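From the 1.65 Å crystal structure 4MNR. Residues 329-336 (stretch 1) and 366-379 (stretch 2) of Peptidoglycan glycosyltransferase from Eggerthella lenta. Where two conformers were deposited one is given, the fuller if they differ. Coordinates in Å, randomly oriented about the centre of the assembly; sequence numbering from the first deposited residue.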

# COMPACT_ATOMS: atom_id res chain seq x y z
N THR A 329 -3.53 -4.50 7.13
CA THR A 329 -3.17 -5.70 7.87
C THR A 329 -3.41 -5.52 9.38
O THR A 329 -3.73 -6.48 10.05
N ALA A 330 -3.28 -4.29 9.88
CA ALA A 330 -3.54 -4.03 11.30
C ALA A 330 -4.99 -4.37 11.62
O ALA A 330 -5.28 -5.00 12.63
N ILE A 331 -5.89 -3.93 10.76
CA ILE A 331 -7.31 -4.19 10.99
C ILE A 331 -7.64 -5.67 10.83
O ILE A 331 -8.42 -6.24 11.60
N ALA A 332 -7.00 -6.32 9.85
CA ALA A 332 -7.19 -7.74 9.59
C ALA A 332 -6.63 -8.66 10.69
O ALA A 332 -7.21 -9.71 10.98
N ASN A 333 -5.52 -8.26 11.29
CA ASN A 333 -4.74 -9.14 12.17
C ASN A 333 -4.83 -8.73 13.63
O ASN A 333 -3.82 -8.68 14.32
N ASP A 334 -6.04 -8.42 14.10
CA ASP A 334 -6.27 -8.16 15.52
C ASP A 334 -5.43 -7.00 16.06
O ASP A 334 -5.03 -6.98 17.23
N GLY A 335 -5.14 -6.03 15.19
CA GLY A 335 -4.48 -4.80 15.59
C GLY A 335 -2.98 -4.81 15.39
O GLY A 335 -2.32 -3.78 15.56
N VAL A 336 -2.43 -5.97 15.02
CA VAL A 336 -0.98 -6.13 14.95
C VAL A 336 -0.50 -6.01 13.52
O VAL A 336 -1.02 -6.69 12.63
N VAL A 366 -3.51 -0.96 17.21
CA VAL A 366 -4.67 -0.80 18.10
C VAL A 366 -4.95 -2.14 18.77
O VAL A 366 -4.34 -3.15 18.41
N SER A 367 -5.86 -2.16 19.73
CA SER A 367 -6.23 -3.41 20.40
C SER A 367 -7.01 -4.34 19.49
O SER A 367 -7.59 -3.92 18.48
N LYS A 368 -7.04 -5.62 19.85
CA LYS A 368 -7.83 -6.59 19.12
C LYS A 368 -9.31 -6.18 19.07
O LYS A 368 -9.96 -6.28 18.03
N THR A 369 -9.83 -5.70 20.20
CA THR A 369 -11.21 -5.24 20.23
C THR A 369 -11.44 -4.09 19.25
O THR A 369 -12.44 -4.07 18.52
N THR A 370 -10.52 -3.13 19.24
CA THR A 370 -10.67 -2.00 18.33
C THR A 370 -10.62 -2.44 16.87
O THR A 370 -11.45 -2.02 16.05
N ALA A 371 -9.66 -3.30 16.55
CA ALA A 371 -9.51 -3.80 15.18
C ALA A 371 -10.81 -4.46 14.72
O ALA A 371 -11.25 -4.25 13.60
N GLY A 372 -11.41 -5.26 15.60
CA GLY A 372 -12.64 -5.96 15.26
C GLY A 372 -13.79 -5.00 15.02
O GLY A 372 -14.62 -5.23 14.14
N ARG A 373 -13.85 -3.92 15.80
CA ARG A 373 -14.93 -2.96 15.66
C ARG A 373 -14.78 -2.22 14.35
O ARG A 373 -15.76 -1.94 13.66
N VAL A 374 -13.53 -1.91 14.00
CA VAL A 374 -13.26 -1.23 12.73
C VAL A 374 -13.59 -2.15 11.55
O VAL A 374 -14.18 -1.72 10.57
N ARG A 375 -13.20 -3.42 11.67
CA ARG A 375 -13.47 -4.39 10.61
C ARG A 375 -14.97 -4.50 10.35
O ARG A 375 -15.41 -4.59 9.20
N ASP A 376 -15.77 -4.47 11.41
CA ASP A 376 -17.23 -4.52 11.27
C ASP A 376 -17.78 -3.30 10.52
O ASP A 376 -18.72 -3.42 9.71
N VAL A 377 -17.22 -2.13 10.78
CA VAL A 377 -17.64 -0.92 10.05
C VAL A 377 -17.24 -1.02 8.58
O VAL A 377 -18.00 -0.65 7.69
N LEU A 378 -16.04 -1.56 8.32
CA LEU A 378 -15.57 -1.70 6.94
C LEU A 378 -16.34 -2.76 6.14
O LEU A 378 -16.42 -2.70 4.91
N LEU A 379 -16.92 -3.74 6.84
CA LEU A 379 -17.80 -4.68 6.16
C LEU A 379 -19.00 -3.89 5.66
O LEU A 379 -19.50 -4.11 4.56

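The apolar part of the contact centres on Ile331, near the end of the first helix. Its CA-to-CB bond points sideways, but the end of the side chain comes nearer the second helix. With chi1 and chi2 both m, it sits as a knob among Ala371, Val374, Arg375 and Leu378. CD1 of Ile331 lies 3.8 Å from CG1 of Val374, which is in rotamer t. CG2 of Ile331 lies 4.3 Å from CD1 of Leu378 (chi1 m, chi2 t). Val374, Leu378 and Ala371 all point toward the first stretch.

Ala371 is small enough for the backbones to approach closely. Its CB is 3.4 Å from N of Gly335 and 3.8 Å from C of Asp334. Gly335 itself leaves no room for a side chain. A CB there would clash with O of Val366, and the backbone angles alone call for glycine. Its CA instead makes a CA-H...O contact of 3.3 Å with O of Val366. A weak hydrogen bond, 3.5 Å from N of Val366 to O of Gly335, joins the same two residues.

The polar contacts gather around Arg375 and Asp334. Arg375 is t at chi1 and chi2 and p at chi3, and its NH2 donates to O of Ile331 at 2.9 Å. That oxygen lies at the guanidinium edge, near its plane. Asp334 (chi1 m) forms a long salt bridge, 3.9 Å from its OD1 to NZ of Lys368. The lysine is extended, t through chi3, then m at chi4. OD1 of Asp334 is 4.5 Å from NH2 of Arg375, well out of the guanidinium plane, so only their charges are close.

Water 1 links these groups. It donates to OD1 of Asp334 at 2.7 Å and to O of Lys368 at 3.2 Å, and accepts from NH2 of Arg375 at 3.0 Å.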

# COMPACT_ATOMS: atom_id res chain seq x y z
CB THR A 329 -1.74 -6.23 7.61
OG1 THR A 329 -0.76 -5.29 8.08
CG2 THR A 329 -1.54 -6.50 6.12
CB ALA A 330 -3.26 -2.58 11.64
CB ILE A 331 -8.18 -3.30 10.08
CG1 ILE A 331 -7.86 -1.82 10.35
CG2 ILE A 331 -9.66 -3.58 10.30
CD1 ILE A 331 -7.96 -1.42 11.82
CB ALA A 332 -6.58 -8.09 8.23
CB ASN A 333 -3.28 -9.14 11.71
CG ASN A 333 -2.45 -10.26 12.32
OD1 ASN A 333 -2.90 -11.40 12.46
ND2 ASN A 333 -1.21 -9.93 12.66
CB ASP A 334 -6.01 -9.44 16.35
CG ASP A 334 -6.93 -10.58 15.98
OD1 ASP A 334 -8.08 -10.31 15.56
OD2 ASP A 334 -6.51 -11.76 16.10
CB VAL A 336 -0.55 -7.50 15.47
CG1 VAL A 336 0.96 -7.67 15.36
CG2 VAL A 336 -1.00 -7.68 16.91
CB VAL A 366 -5.95 -0.36 17.33
CG1 VAL A 366 -5.82 1.07 16.81
CG2 VAL A 366 -6.26 -1.33 16.20
CB SER A 367 -7.07 -3.13 21.65
OG SER A 367 -8.37 -2.69 21.28
CB LYS A 368 -7.68 -8.00 19.71
CG LYS A 368 -8.52 -9.03 19.00
CD LYS A 368 -8.27 -10.45 19.55
CE LYS A 368 -9.00 -11.50 18.72
NZ LYS A 368 -10.45 -11.21 18.58
CB THR A 369 -11.62 -4.80 21.65
OG1 THR A 369 -11.54 -5.94 22.53
CG2 THR A 369 -13.05 -4.27 21.67
CB THR A 370 -9.58 -0.95 18.58
OG1 THR A 370 -9.77 -0.39 19.88
CG2 THR A 370 -9.66 0.15 17.53
CB ALA A 371 -8.36 -4.81 15.09
CB ARG A 373 -14.94 -1.95 16.81
CG ARG A 373 -15.40 -2.53 18.13
CD ARG A 373 -15.04 -1.60 19.27
NE ARG A 373 -15.86 -0.39 19.25
CZ ARG A 373 -15.65 0.67 20.03
NH1 ARG A 373 -14.62 0.68 20.87
NH2 ARG A 373 -16.46 1.71 19.96
CB VAL A 374 -11.81 -0.76 12.65
CG1 VAL A 374 -11.48 -0.22 11.23
CG2 VAL A 374 -11.56 0.30 13.71
CB ARG A 375 -12.85 -5.75 10.96
CG ARG A 375 -12.56 -6.63 9.76
CD ARG A 375 -11.52 -7.71 10.11
NE ARG A 375 -12.01 -8.60 11.16
CZ ARG A 375 -11.54 -8.62 12.40
NH1 ARG A 375 -12.06 -9.46 13.29
NH2 ARG A 375 -10.54 -7.82 12.76
CB ASP A 376 -17.89 -4.65 12.64
CG ASP A 376 -17.72 -6.05 13.25
OD1 ASP A 376 -17.34 -7.00 12.52
OD2 ASP A 376 -17.98 -6.19 14.47
CB VAL A 377 -17.03 0.35 10.67
CG1 VAL A 377 -17.36 1.58 9.82
CG2 VAL A 377 -17.54 0.54 12.08
CB LEU A 378 -14.07 -2.00 6.91
CG LEU A 378 -13.19 -0.90 7.53
CD1 LEU A 378 -11.72 -1.21 7.33
CD2 LEU A 378 -13.53 0.48 6.97
CB LEU A 379 -18.24 -5.80 7.12
CG LEU A 379 -19.17 -6.86 6.56
CD1 LEU A 379 -18.62 -7.46 5.27
CD2 LEU A 379 -19.38 -7.95 7.60
O HOH W 1 -9.96 -8.37 15.63